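Local coordinates for protein large component of pyocin AP41 (Pseudomonas aeruginosa, PDB 4UHQ) that probably acts as a DNA-cutting endonuclease, being the DNase domain of a bacteriocin of the colicin/pyocin nuclease family, at residues A[16-21]-A[64-69]; A[31-36]-A[50-55]; A[80-85]-A[116-121]; A[95-100]-A[123-128]. All coordinates share one frame; numbering follows the deposited sequence.

Contact 1 (A[16-21]-A[64-69])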
loop_
_atom_site.group_PDB
_atom_site.type_symbol
_atom_site.label_atom_id
_atom_site.label_comp_id
_atom_site.label_asym_id
_atom_site.label_seq_id
_atom_site.Cartn_x
_atom_site.Cartn_y
_atom_site.Cartn_z
ATOM N N ASN A 16 8.456 11.894 -4.440
ATOM C CA ASN A 16 7.051 11.697 -4.121
ATOM C C ASN A 16 6.697 10.244 -4.193
ATOM O O ASN A 16 6.528 9.705 -5.263
ATOM C CB ASN A 16 6.188 12.540 -5.069
ATOM C CG ASN A 16 4.714 12.462 -4.732
ATOM O OD1 ASN A 16 4.271 11.528 -4.046
ATOM N ND2 ASN A 16 3.946 13.435 -5.217
ATOM N N TRP A 17 6.580 9.599 -3.041
ATOM C CA TRP A 17 6.518 8.158 -3.038
ATOM C C TRP A 17 5.206 7.598 -3.542
ATOM O O TRP A 17 5.157 6.400 -3.827
ATOM C CB TRP A 17 6.832 7.585 -1.641
ATOM C CG TRP A 17 5.761 7.685 -0.601
ATOM C CD1 TRP A 17 5.383 8.801 0.044
ATOM C CD2 TRP A 17 4.943 6.601 -0.067
ATOM N NE1 TRP A 17 4.378 8.522 0.956
ATOM C CE2 TRP A 17 4.100 7.175 0.901
ATOM C CE3 TRP A 17 4.870 5.227 -0.306
ATOM C CZ2 TRP A 17 3.186 6.432 1.647
ATOM C CZ3 TRP A 17 3.951 4.461 0.444
ATOM C CH2 TRP A 17 3.118 5.084 1.403
ATOM N N LEU A 18 4.169 8.427 -3.673
ATOM C CA LEU A 18 2.872 7.900 -4.136
ATOM C C LEU A 18 2.540 8.312 -5.568
ATOM O O LEU A 18 1.493 7.905 -6.087
ATOM C CB LEU A 18 1.743 8.363 -3.206
ATOM C CG LEU A 18 1.794 7.757 -1.828
ATOM C CD1 LEU A 18 0.696 8.481 -1.010
ATOM C CD2 LEU A 18 1.508 6.298 -1.891
ATOM N N ALA A 19 3.393 9.118 -6.195
ATOM C CA ALA A 19 3.068 9.629 -7.525
ATOM C C ALA A 19 2.836 8.496 -8.525
ATOM O O ALA A 19 1.979 8.590 -9.417
ATOM C CB ALA A 19 4.176 10.570 -8.009
ATOM N N GLY A 20 3.606 7.433 -8.385
ATOM C CA GLY A 20 3.516 6.344 -9.347
ATOM C C GLY A 20 2.421 5.336 -9.065
ATOM O O GLY A 20 2.322 4.333 -9.789
ATOM N N ALA A 21 1.590 5.598 -8.050
ATOM C CA ALA A 21 0.588 4.628 -7.629
ATOM C C ALA A 21 -0.489 4.433 -8.683
ATOM O O ALA A 21 -1.156 3.374 -8.661
ATOM C CB ALA A 21 -0.060 5.028 -6.233
ATOM N N GLU A 64 5.044 14.099 3.408
ATOM C CA GLU A 64 5.250 15.396 2.718
ATOM C C GLU A 64 4.439 15.496 1.430
ATOM O O GLU A 64 4.081 16.621 1.033
ATOM C CB GLU A 64 6.737 15.614 2.444
ATOM C CG GLU A 64 7.045 16.739 1.482
ATOM C CD GLU A 64 8.531 17.020 1.461
ATOM O OE1 GLU A 64 9.284 16.183 2.008
ATOM O OE2 GLU A 64 8.935 18.062 0.910
ATOM N N ASN A 65 4.113 14.384 0.795
ATOM C CA ASN A 65 3.327 14.537 -0.438
ATOM C C ASN A 65 1.932 13.982 -0.224
ATOM O O ASN A 65 1.300 13.360 -1.091
ATOM C CB ASN A 65 4.012 13.890 -1.641
ATOM C CG ASN A 65 5.314 14.590 -2.018
ATOM O OD1 ASN A 65 6.387 14.145 -1.639
ATOM N ND2 ASN A 65 5.214 15.711 -2.745
ATOM N N LEU A 66 1.426 14.247 0.969
ATOM C CA LEU A 66 0.011 14.055 1.204
ATOM C C LEU A 66 -0.636 15.419 1.478
ATOM O O LEU A 66 -0.039 16.320 2.085
ATOM C CB LEU A 66 -0.254 13.181 2.399
ATOM C CG LEU A 66 0.139 11.714 2.278
ATOM C CD1 LEU A 66 -0.052 10.981 3.595
ATOM C CD2 LEU A 66 -0.750 11.061 1.242
ATOM N N SER A 67 -1.871 15.572 1.015
ATOM C CA SER A 67 -2.621 16.768 1.377
ATOM C C SER A 67 -2.852 16.780 2.890
ATOM O O SER A 67 -2.843 15.739 3.535
ATOM C CB SER A 67 -3.970 16.772 0.682
ATOM O OG SER A 67 -4.678 15.626 1.169
ATOM N N PRO A 68 -3.149 17.966 3.438
ATOM C CA PRO A 68 -3.456 18.043 4.893
ATOM C C PRO A 68 -4.573 17.096 5.336
ATOM O O PRO A 68 -4.423 16.431 6.379
ATOM C CB PRO A 68 -3.816 19.514 5.081
ATOM C CG PRO A 68 -2.904 20.216 4.076
ATOM C CD PRO A 68 -2.919 19.282 2.851
ATOM N N SER A 69 -5.666 17.045 4.553
ATOM C CA SER A 69 -6.733 16.089 4.965
ATOM C C SER A 69 -6.215 14.671 4.976
ATOM O O SER A 69 -6.448 13.926 5.925
ATOM C CB SER A 69 -7.956 16.175 4.042
ATOM O OG SER A 69 -7.530 16.064 2.751
#
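The amide of Asn16 lies over the amide of Asn65, with the two planes 13° apart. Asn65 was modelled in two conformers, so this stack describes one of them and may not always be present. In that conformer the carbons CG of Asn16 and CG of Asn65 are 3.5 Å apart, and the nitrogens ND2 of Asn16 and ND2 of Asn65 are 3.6 Å apart. OD1 of Asn16 also comes to 3.4 Å from CB of Asn65. In the neighbouring indole, one face of Trp17 is covered by Leu18, whose CG stands 3.6 Å above the plane of the Trp17 ring, over its centre.

The loop between strands 4-5 and 27-28 here meets the residues leading into helix 68-75. Asn16 begins a type I beta turn that runs to Ala19. Its OD1 accepts from the backbone N of Leu18 at 3.1 Å, which makes an Asx turn. The N-H...O angle is 151°, and the donor is tilted out of the carbonyl plane. This bond holds the rotation of the Asn16 amide, and so sets the flat surface against which Asn65 lies.

Beside the amide pair the contact is apolar. Leu18 CD1 touches Leu66 CD2 at 3.7 Å. Leu18 also packs on Ile116, and Leu66 on Pro80. Trp17 packs on helix 45-57, and its NE1 donates to O of Ala62 in helix 60-63.

Contact 2 (A[31-36]-A[50-55])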
loop_
_atom_site.group_PDB
_atom_site.type_symbol
_atom_site.label_atom_id
_atom_site.label_comp_id
_atom_site.label_asym_id
_atom_site.label_seq_id
_atom_site.Cartn_x
_atom_site.Cartn_y
_atom_site.Cartn_z
ATOM N N SER A 31 11.581 1.918 2.688
ATOM C CA SER A 31 12.209 1.110 3.685
ATOM C C SER A 31 11.970 1.625 5.106
ATOM O O SER A 31 11.886 0.823 6.051
ATOM C CB SER A 31 13.722 0.995 3.397
ATOM O OG SER A 31 14.384 2.274 3.496
ATOM N N GLN A 32 11.828 2.937 5.295
ATOM C CA GLN A 32 11.669 3.400 6.669
ATOM C C GLN A 32 10.285 3.088 7.220
ATOM O O GLN A 32 10.078 3.105 8.433
ATOM C CB GLN A 32 11.964 4.909 6.795
ATOM C CG GLN A 32 10.943 5.818 6.125
ATOM C CD GLN A 32 11.185 6.054 4.631
ATOM O OE1 GLN A 32 11.926 5.284 3.968
ATOM N NE2 GLN A 32 10.575 7.136 4.089
ATOM N N ILE A 33 9.331 2.827 6.321
ATOM C CA ILE A 33 7.998 2.384 6.728
ATOM C C ILE A 33 8.101 0.887 7.029
ATOM O O ILE A 33 7.630 0.430 8.073
ATOM C CB ILE A 33 6.969 2.612 5.600
ATOM C CG1 ILE A 33 6.846 4.117 5.273
ATOM C CG2 ILE A 33 5.602 2.047 6.001
ATOM C CD1 ILE A 33 6.583 4.934 6.467
ATOM N N ALA A 34 8.767 0.146 6.146
ATOM C CA ALA A 34 8.974 -1.293 6.426
ATOM C C ALA A 34 9.652 -1.498 7.784
ATOM O O ALA A 34 9.318 -2.432 8.512
ATOM C CB ALA A 34 9.799 -1.946 5.329
ATOM N N ASP A 35 10.605 -0.628 8.126
ATOM C CA ASP A 35 11.338 -0.795 9.379
ATOM C C ASP A 35 10.436 -0.712 10.607
ATOM O O ASP A 35 10.787 -1.259 11.659
ATOM C CB ASP A 35 12.436 0.271 9.513
ATOM C CG ASP A 35 13.611 0.079 8.527
ATOM O OD1 ASP A 35 13.811 -1.040 8.016
ATOM O OD2 ASP A 35 14.297 1.100 8.274
ATOM N N GLN A 36 9.298 0.009 10.495
ATOM C CA GLN A 36 8.387 0.154 11.618
ATOM C C GLN A 36 7.418 -1.022 11.758
ATOM O O GLN A 36 6.710 -1.100 12.759
ATOM C CB GLN A 36 7.527 1.411 11.479
ATOM C CG GLN A 36 8.243 2.692 11.462
ATOM C CD GLN A 36 7.258 3.816 11.216
ATOM O OE1 GLN A 36 6.425 4.166 12.078
ATOM N NE2 GLN A 36 7.350 4.406 10.023
ATOM N N GLU A 50 -4.017 -0.738 9.117
ATOM C CA GLU A 50 -4.092 0.378 10.050
ATOM C C GLU A 50 -2.704 0.745 10.553
ATOM O O GLU A 50 -2.350 1.926 10.566
ATOM C CB GLU A 50 -5.035 0.034 11.209
ATOM C CG GLU A 50 -6.442 -0.026 10.769
ATOM C CD GLU A 50 -7.363 -0.593 11.833
ATOM O OE1 GLU A 50 -6.858 -1.070 12.882
ATOM O OE2 GLU A 50 -8.591 -0.580 11.617
ATOM N N GLN A 51 -1.879 -0.233 10.922
ATOM C CA GLN A 51 -0.568 0.100 11.460
ATOM C C GLN A 51 0.332 0.604 10.345
ATOM O O GLN A 51 1.218 1.439 10.579
ATOM C CB GLN A 51 0.053 -1.101 12.201
ATOM C CG GLN A 51 -0.753 -1.529 13.423
ATOM C CD GLN A 51 -0.026 -2.530 14.314
ATOM O OE1 GLN A 51 1.184 -2.437 14.516
ATOM N NE2 GLN A 51 -0.772 -3.482 14.859
ATOM N N PHE A 52 0.096 0.125 9.116
ATOM C CA PHE A 52 0.853 0.615 7.980
ATOM C C PHE A 52 0.617 2.122 7.820
ATOM O O PHE A 52 1.558 2.915 7.671
ATOM C CB PHE A 52 0.433 -0.132 6.687
ATOM C CG PHE A 52 1.096 0.406 5.469
ATOM C CD1 PHE A 52 0.517 1.446 4.757
ATOM C CD2 PHE A 52 2.263 -0.146 5.013
ATOM C CE1 PHE A 52 1.163 1.982 3.637
ATOM C CE2 PHE A 52 2.891 0.335 3.855
ATOM C CZ PHE A 52 2.353 1.427 3.184
ATOM N N TRP A 53 -0.641 2.536 7.790
ATOM C CA TRP A 53 -0.871 3.955 7.523
ATOM C C TRP A 53 -0.458 4.780 8.732
ATOM O O TRP A 53 -0.019 5.925 8.576
ATOM C CB TRP A 53 -2.307 4.227 7.135
ATOM C CG TRP A 53 -2.575 3.670 5.746
ATOM C CD1 TRP A 53 -3.378 2.621 5.444
ATOM C CD2 TRP A 53 -1.978 4.118 4.517
ATOM N NE1 TRP A 53 -3.347 2.397 4.077
ATOM C CE2 TRP A 53 -2.482 3.272 3.491
ATOM C CE3 TRP A 53 -1.034 5.109 4.185
ATOM C CZ2 TRP A 53 -2.134 3.420 2.152
ATOM C CZ3 TRP A 53 -0.706 5.262 2.831
ATOM C CH2 TRP A 53 -1.240 4.404 1.838
ATOM N N MET A 54 -0.566 4.230 9.955
ATOM C CA MET A 54 -0.012 4.974 11.119
ATOM C C MET A 54 1.507 5.142 10.992
ATOM O O MET A 54 2.038 6.204 11.355
ATOM C CB MET A 54 -0.358 4.255 12.405
ATOM C CG MET A 54 -1.836 4.097 12.549
ATOM S SD MET A 54 -2.241 4.486 14.229
ATOM C CE MET A 54 -1.269 6.034 14.387
ATOM N N ALA A 55 2.209 4.132 10.474
ATOM C CA ALA A 55 3.651 4.278 10.250
ATOM C C ALA A 55 3.936 5.384 9.243
ATOM O O ALA A 55 4.860 6.185 9.442
ATOM C CB ALA A 55 4.262 2.954 9.759
#
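Ile33 and Ala55 mark the closest backbone approach of helices 31-37 and 45-57, with their CA atoms 5.9 Å apart. The axes of segments 31-36 and 50-55 pass at 9.4 Å. Their directions differ by 129°, so the chains run roughly against each other but far from strictly antiparallel. Ala55 points its methyl toward helix 31-37, and its small size is consistent with the close approach.

Ile33 meets helix 45-57 with two branches. Its CG2 lies anti to the backbone N and reaches CE2 of Phe52 at 3.9 Å; the two side chains cross at about a right angle. The same CG2 is 4.1 Å from CB of Ala55. The other branch ends in CD1 of Ile33, 3.7 Å from O of Ala55. Phe52 continues inward to Ile116 and Ile96, and puts its CD1 over the centre of the Trp53 ring.

Gln36 closes one side of the contact. Its amide packs against CB of Ala55, with OE1 of Gln36 3.4 Å from that methyl. NE2 of Gln36 donates to O of Ala55 at 3.1 Å, with an N-H...O angle of 158°. The acceptor lies near the amide plane of Gln36, yet the donor stands well above the carbonyl plane of Ala55. NE2 also makes a weak bond to O of Gln32. One amide group therefore ties a backbone carbonyl of each helix, beside an otherwise apolar interface.

Contact 3 (A[80-85]-A[116-121])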
loop_
_atom_site.group_PDB
_atom_site.type_symbol
_atom_site.label_atom_id
_atom_site.label_comp_id
_atom_site.label_asym_id
_atom_site.label_seq_id
_atom_site.Cartn_x
_atom_site.Cartn_y
_atom_site.Cartn_z
ATOM N N PRO A 80 -5.230 7.103 2.767
ATOM C CA PRO A 80 -5.495 8.428 2.203
ATOM C C PRO A 80 -6.335 8.277 0.930
ATOM O O PRO A 80 -6.317 7.206 0.287
ATOM C CB PRO A 80 -4.106 8.972 1.860
ATOM C CG PRO A 80 -3.219 7.741 1.690
ATOM C CD PRO A 80 -3.851 6.650 2.539
ATOM N N TYR A 81 -7.096 9.288 0.604
ATOM C CA TYR A 81 -7.907 9.303 -0.619
ATOM C C TYR A 81 -7.074 9.615 -1.824
ATOM O O TYR A 81 -6.214 10.499 -1.820
ATOM C CB TYR A 81 -9.002 10.385 -0.504
ATOM C CG TYR A 81 -10.049 10.088 0.519
ATOM C CD1 TYR A 81 -9.880 10.510 1.834
ATOM C CD2 TYR A 81 -11.204 9.392 0.193
ATOM C CE1 TYR A 81 -10.842 10.276 2.790
ATOM C CE2 TYR A 81 -12.182 9.141 1.143
ATOM C CZ TYR A 81 -11.977 9.563 2.446
ATOM O OH TYR A 81 -12.942 9.312 3.393
ATOM N N ALA A 82 -7.354 8.897 -2.906
ATOM C CA ALA A 82 -6.785 9.214 -4.219
ATOM C C ALA A 82 -7.633 10.267 -4.935
ATOM O O ALA A 82 -8.777 10.486 -4.541
ATOM C CB ALA A 82 -6.702 7.908 -5.074
ATOM N N VAL A 83 -7.105 10.896 -6.004
ATOM C CA VAL A 83 -7.925 11.853 -6.739
ATOM C C VAL A 83 -9.110 11.152 -7.388
ATOM O O VAL A 83 -9.083 9.941 -7.645
ATOM C CB VAL A 83 -7.120 12.613 -7.830
ATOM C CG1 VAL A 83 -6.064 13.530 -7.141
ATOM C CG2 VAL A 83 -6.503 11.657 -8.812
ATOM N N PRO A 84 -10.166 11.892 -7.677
ATOM C CA PRO A 84 -11.392 11.247 -8.112
ATOM C C PRO A 84 -11.249 10.402 -9.388
ATOM O O PRO A 84 -11.948 9.399 -9.547
ATOM C CB PRO A 84 -12.318 12.440 -8.366
ATOM C CG PRO A 84 -11.893 13.377 -7.264
ATOM C CD PRO A 84 -10.396 13.300 -7.255
ATOM N N GLU A 85 -10.368 10.812 -10.293
ATOM C CA GLU A 85 -10.214 10.090 -11.546
ATOM C C GLU A 85 -9.670 8.690 -11.294
ATOM O O GLU A 85 -9.725 7.846 -12.205
ATOM C CB GLU A 85 -9.275 10.821 -12.487
ATOM C CG GLU A 85 -9.779 12.166 -13.033
ATOM C CD GLU A 85 -9.557 13.343 -12.068
ATOM O OE1 GLU A 85 -8.997 13.200 -10.959
ATOM O OE2 GLU A 85 -9.978 14.451 -12.491
ATOM N N ILE A 116 1.779 0.139 -3.269
ATOM C CA ILE A 116 0.598 0.995 -3.173
ATOM C C ILE A 116 0.143 1.358 -4.572
ATOM O O ILE A 116 0.974 1.640 -5.446
ATOM C CB ILE A 116 0.852 2.305 -2.392
ATOM C CG1 ILE A 116 1.428 2.022 -1.004
ATOM C CG2 ILE A 116 -0.450 3.104 -2.265
ATOM C CD1 ILE A 116 0.603 1.028 -0.138
ATOM N N VAL A 117 -1.171 1.247 -4.793
ATOM C CA VAL A 117 -1.820 1.513 -6.073
ATOM C C VAL A 117 -3.098 2.279 -5.831
ATOM O O VAL A 117 -3.696 2.239 -4.740
ATOM C CB VAL A 117 -2.156 0.214 -6.834
ATOM C CG1 VAL A 117 -0.897 -0.373 -7.469
ATOM C CG2 VAL A 117 -2.817 -0.799 -5.856
ATOM N N THR A 118 -3.545 3.023 -6.831
ATOM C CA THR A 118 -4.889 3.615 -6.736
ATOM C C THR A 118 -5.939 2.525 -6.972
ATOM O O THR A 118 -5.625 1.466 -7.527
ATOM C CB THR A 118 -5.130 4.726 -7.757
ATOM O OG1 THR A 118 -4.953 4.179 -9.070
ATOM C CG2 THR A 118 -4.144 5.810 -7.547
ATOM N N PRO A 119 -7.181 2.762 -6.588
ATOM C CA PRO A 119 -8.197 1.741 -6.874
ATOM C C PRO A 119 -8.297 1.419 -8.356
ATOM O O PRO A 119 -8.450 0.209 -8.740
ATOM C CB PRO A 119 -9.486 2.371 -6.370
ATOM C CG PRO A 119 -9.020 3.278 -5.240
ATOM C CD PRO A 119 -7.709 3.834 -5.711
ATOM N N LYS A 120 -8.263 2.438 -9.220
ATOM C CA LYS A 120 -8.324 2.205 -10.659
ATOM C C LYS A 120 -7.152 1.360 -11.123
ATOM O O LYS A 120 -7.370 0.363 -11.864
ATOM C CB LYS A 120 -8.333 3.550 -11.404
ATOM C CG LYS A 120 -8.132 3.472 -12.931
ATOM C CD LYS A 120 -8.120 4.919 -13.535
ATOM C CE LYS A 120 -7.775 4.899 -15.023
ATOM N NZ LYS A 120 -6.380 4.465 -15.336
ATOM N N ARG A 121 -5.928 1.707 -10.722
ATOM C CA ARG A 121 -4.782 0.931 -11.215
ATOM C C ARG A 121 -4.778 -0.469 -10.621
ATOM O O ARG A 121 -4.432 -1.429 -11.335
ATOM C CB ARG A 121 -3.436 1.642 -10.925
ATOM C CG ARG A 121 -2.228 0.975 -11.565
ATOM C CD ARG A 121 -2.336 0.864 -13.121
ATOM N NE ARG A 121 -1.340 -0.092 -13.574
ATOM C CZ ARG A 121 -1.487 -0.874 -14.654
ATOM N NH1 ARG A 121 -2.575 -0.731 -15.410
ATOM N NH2 ARG A 121 -0.570 -1.784 -14.939
#
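Ala82 points its methyl toward the turn where strand 114-117 gives way to helix 119-132. CB of Ala82 meets the methyl CG2 of Thr118 at 4.1 Å. It also faces the ring carbon CD of Pro119 at 4.2 Å. The three groups are buried and meet only by loose apolar contact.

The two branches of Thr118 do different work. OG1 sits between the backbone N and the carbonyl carbon, with chi1 at 59°, while CG2 takes the position anti to the carbonyl carbon. OG1 accepts from the backbone N of Arg121 at 3.1 Å, with an N-H...O angle of 163°. Thr118 is thus the N-cap of the helix. The same OG1 is hydrogen-bonded to OE1 of Glu86, in the loop just past segment 80-85. CG2 is left to face Ala82.

Lys120, in the first turn of the helix, starts out toward segment 80-85. Its chain is extended to CE, and CD passes 3.6 Å from O of Glu85, a van der Waals contact with the backbone. The chain bends only at chi4, and NZ pairs with OE2 of Glu124 in a salt bridge. Glu85 takes part through its carbonyl; its carboxylate turns away.

Backbone bonds of Pro80 with Phe94 and of Ala82 with Glu92 also hold this loop. Segment 116-121 is the strand-to-helix passage of the beta-beta-alpha metal motif found in HNH nucleases, and this loop packs against its capped corner.

Contact 4 (A[95-100]-A[123-128]). With NI (nickel (II) ion), chain E.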
loop_
_atom_site.group_PDB
_atom_site.type_symbol
_atom_site.label_atom_id
_atom_site.label_comp_id
_atom_site.label_asym_id
_atom_site.label_seq_id
_atom_site.Cartn_x
_atom_site.Cartn_y
_atom_site.Cartn_z
ATOM N N GLU A 95 -4.724 1.834 -2.122
ATOM C CA GLU A 95 -4.823 0.432 -1.738
ATOM C C GLU A 95 -3.471 -0.220 -1.657
ATOM O O GLU A 95 -2.566 0.156 -2.386
ATOM C CB GLU A 95 -5.707 -0.333 -2.784
ATOM C CG GLU A 95 -7.171 0.154 -2.652
ATOM C CD GLU A 95 -8.128 -0.436 -3.635
ATOM O OE1 GLU A 95 -7.670 -1.158 -4.550
ATOM O OE2 GLU A 95 -9.345 -0.143 -3.505
ATOM N N ILE A 96 -3.342 -1.208 -0.771
ATOM C CA ILE A 96 -2.140 -2.016 -0.681
ATOM C C ILE A 96 -2.394 -3.294 -1.485
ATOM O O ILE A 96 -3.315 -4.057 -1.153
ATOM C CB ILE A 96 -1.835 -2.347 0.777
ATOM C CG1 ILE A 96 -1.705 -1.080 1.612
ATOM C CG2 ILE A 96 -0.516 -3.170 0.828
ATOM C CD1 ILE A 96 -1.679 -1.385 3.120
ATOM N N HIS A 97 -1.681 -3.457 -2.592
ATOM C CA HIS A 97 -1.861 -4.636 -3.451
ATOM C C HIS A 97 -0.730 -5.632 -3.235
ATOM O O HIS A 97 0.446 -5.274 -3.065
ATOM C CB HIS A 97 -1.935 -4.158 -4.920
ATOM C CG HIS A 97 -1.597 -5.186 -5.975
ATOM N ND1 HIS A 97 -2.427 -6.245 -6.342
ATOM C CD2 HIS A 97 -0.540 -5.232 -6.828
ATOM C CE1 HIS A 97 -1.867 -6.910 -7.337
ATOM N NE2 HIS A 97 -0.717 -6.319 -7.648
ATOM N N HIS A 98 -1.113 -6.903 -3.205
ATOM C CA HIS A 98 -0.150 -7.989 -3.130
ATOM C C HIS A 98 0.337 -8.317 -4.538
ATOM O O HIS A 98 -0.420 -8.756 -5.394
ATOM C CB HIS A 98 -0.808 -9.218 -2.460
ATOM C CG HIS A 98 -1.047 -8.998 -0.997
ATOM N ND1 HIS A 98 -2.192 -8.403 -0.495
ATOM C CD2 HIS A 98 -0.260 -9.291 0.068
ATOM C CE1 HIS A 98 -2.075 -8.307 0.832
ATOM N NE2 HIS A 98 -0.913 -8.837 1.195
ATOM N N VAL A 99 1.622 -8.063 -4.772
ATOM C CA VAL A 99 2.232 -8.132 -6.097
ATOM C C VAL A 99 2.069 -9.520 -6.703
ATOM O O VAL A 99 1.653 -9.650 -7.857
ATOM C CB VAL A 99 3.716 -7.756 -6.012
ATOM C CG1 VAL A 99 4.397 -7.910 -7.343
ATOM C CG2 VAL A 99 3.862 -6.284 -5.580
ATOM N N VAL A 100 2.427 -10.547 -5.929
ATOM C CA VAL A 100 1.965 -11.916 -6.214
ATOM C C VAL A 100 0.669 -12.042 -5.422
ATOM O O VAL A 100 0.657 -11.952 -4.188
ATOM C CB VAL A 100 2.965 -12.964 -5.741
ATOM C CG1 VAL A 100 2.387 -14.372 -6.021
ATOM C CG2 VAL A 100 4.301 -12.758 -6.440
ATOM N N SER A 123 -7.336 -2.410 -10.039
ATOM C CA SER A 123 -8.233 -3.174 -10.883
ATOM C C SER A 123 -7.610 -3.504 -12.239
ATOM O O SER A 123 -7.721 -4.682 -12.716
ATOM C CB SER A 123 -9.535 -2.403 -11.045
ATOM O OG SER A 123 -10.447 -3.085 -11.885
ATOM N N GLU A 124 -6.938 -2.515 -12.854
ATOM C CA GLU A 124 -6.293 -2.749 -14.126
ATOM C C GLU A 124 -5.228 -3.832 -13.976
ATOM O O GLU A 124 -5.080 -4.680 -14.863
ATOM C CB GLU A 124 -5.670 -1.471 -14.676
ATOM C CG GLU A 124 -6.735 -0.442 -15.021
ATOM C CD GLU A 124 -6.132 0.892 -15.413
ATOM O OE1 GLU A 124 -4.902 1.061 -15.292
ATOM O OE2 GLU A 124 -6.893 1.769 -15.883
ATOM N N ILE A 125 -4.474 -3.784 -12.890
ATOM C CA ILE A 125 -3.398 -4.784 -12.726
ATOM C C ILE A 125 -3.986 -6.185 -12.675
ATOM O O ILE A 125 -3.486 -7.099 -13.331
ATOM C CB ILE A 125 -2.584 -4.488 -11.459
ATOM C CG1 ILE A 125 -1.721 -3.265 -11.704
ATOM C CG2 ILE A 125 -1.754 -5.711 -11.015
ATOM C CD1 ILE A 125 -1.059 -2.736 -10.385
ATOM N N HIS A 126 -5.099 -6.358 -11.964
ATOM C CA HIS A 126 -5.692 -7.673 -11.897
ATOM C C HIS A 126 -6.294 -8.117 -13.226
ATOM O O HIS A 126 -6.188 -9.295 -13.561
ATOM C CB HIS A 126 -6.699 -7.740 -10.768
ATOM C CG HIS A 126 -6.031 -7.885 -9.446
ATOM N ND1 HIS A 126 -5.547 -9.096 -9.017
ATOM C CD2 HIS A 126 -5.692 -6.973 -8.500
ATOM C CE1 HIS A 126 -4.924 -8.927 -7.863
ATOM N NE2 HIS A 126 -5.012 -7.652 -7.519
ATOM N N LYS A 127 -6.880 -7.193 -13.973
ATOM C CA LYS A 127 -7.320 -7.530 -15.327
ATOM C C LYS A 127 -6.144 -8.014 -16.178
ATOM O O LYS A 127 -6.221 -9.038 -16.858
ATOM C CB LYS A 127 -8.000 -6.335 -16.017
ATOM C CG LYS A 127 -8.286 -6.602 -17.518
ATOM C CD LYS A 127 -9.144 -5.502 -18.158
ATOM C CE LYS A 127 -9.437 -5.815 -19.649
ATOM N NZ LYS A 127 -10.372 -4.783 -20.226
ATOM N N GLU A 128 -5.032 -7.273 -16.113
ATOM C CA GLU A 128 -3.858 -7.629 -16.907
ATOM C C GLU A 128 -3.312 -8.972 -16.480
ATOM O O GLU A 128 -2.946 -9.795 -17.315
ATOM C CB GLU A 128 -2.803 -6.529 -16.788
ATOM C CG GLU A 128 -3.333 -5.218 -17.358
ATOM C CD GLU A 128 -2.443 -4.014 -17.077
ATOM O OE1 GLU A 128 -1.335 -4.196 -16.524
ATOM O OE2 GLU A 128 -2.869 -2.902 -17.466
HETATM NI NI NI E . -4.233 -7.032 -5.651
HETATM O O HOH W 1 -3.146 -8.895 -5.585
#
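His97 and His126 bind one nickel ion between strand 95-98 and helix 119-132. This is the beta-beta-alpha metal motif of the HNH nucleases, with one histidine ligand on a strand and two on the helix.

ND1 of His97 and NE2 of His126 each lie 2.1 Å from the nickel ion. His122 is the third histidine ligand, and six atoms bind the metal in all. Glu95 supports the site from a second shell: its OE1 is hydrogen-bonded to ND1 of His122. Citric acid, probably from the crystallisation liquor, lies close to His126 and is hydrogen-bonded to ND1 of His98.

The rings meet as a consequence of sharing the metal. Their planes stand at 90°, with the centroids of His97 and His126 4.8 Å apart. NE2 of His126 comes to the edge of the His97 ring, near its plane. It is 3.2 Å from ND1 of His97, which is not a hydrogen bond, because both nitrogens are turned to the metal. With CG anti to the backbone N (chi1 158°), the His97 ring is carried off the strand toward the helix, which brings ND1 to the metal.

Van der Waals contact comes from Ile125: its CG2 lies 3.6 Å from NE2 of His97, the ring nitrogen that does not bind the metal.

A water is one more of the six ligand atoms. Its O is 2.2 Å from the nickel ion and lies at the edge of the His126 ring, in its plane.

Contacts 2 and 3 are buried, while contacts 1 and 4 are only partly so. Aromatic and aliphatic side chains join them. Trp17 of contact 1 packs on Phe52 and Trp53 of contact 2, and these two aromatics also reach Ile116 of contact 3 and Ile96 of contact 4. Contact 1 is joined to contact 3 through the backbone, with Ala21 O probably accepting from Thr118 N. Contacts 3 and 4 use the same helix, 119-132, and neighbouring strands of one sheet. Chemistry follows place. Contact 1 stacks amides at the surface, contact 2 joins helices by apolar packing and one amide bond, contact 3 is loose packing, and contact 4 is metal coordination.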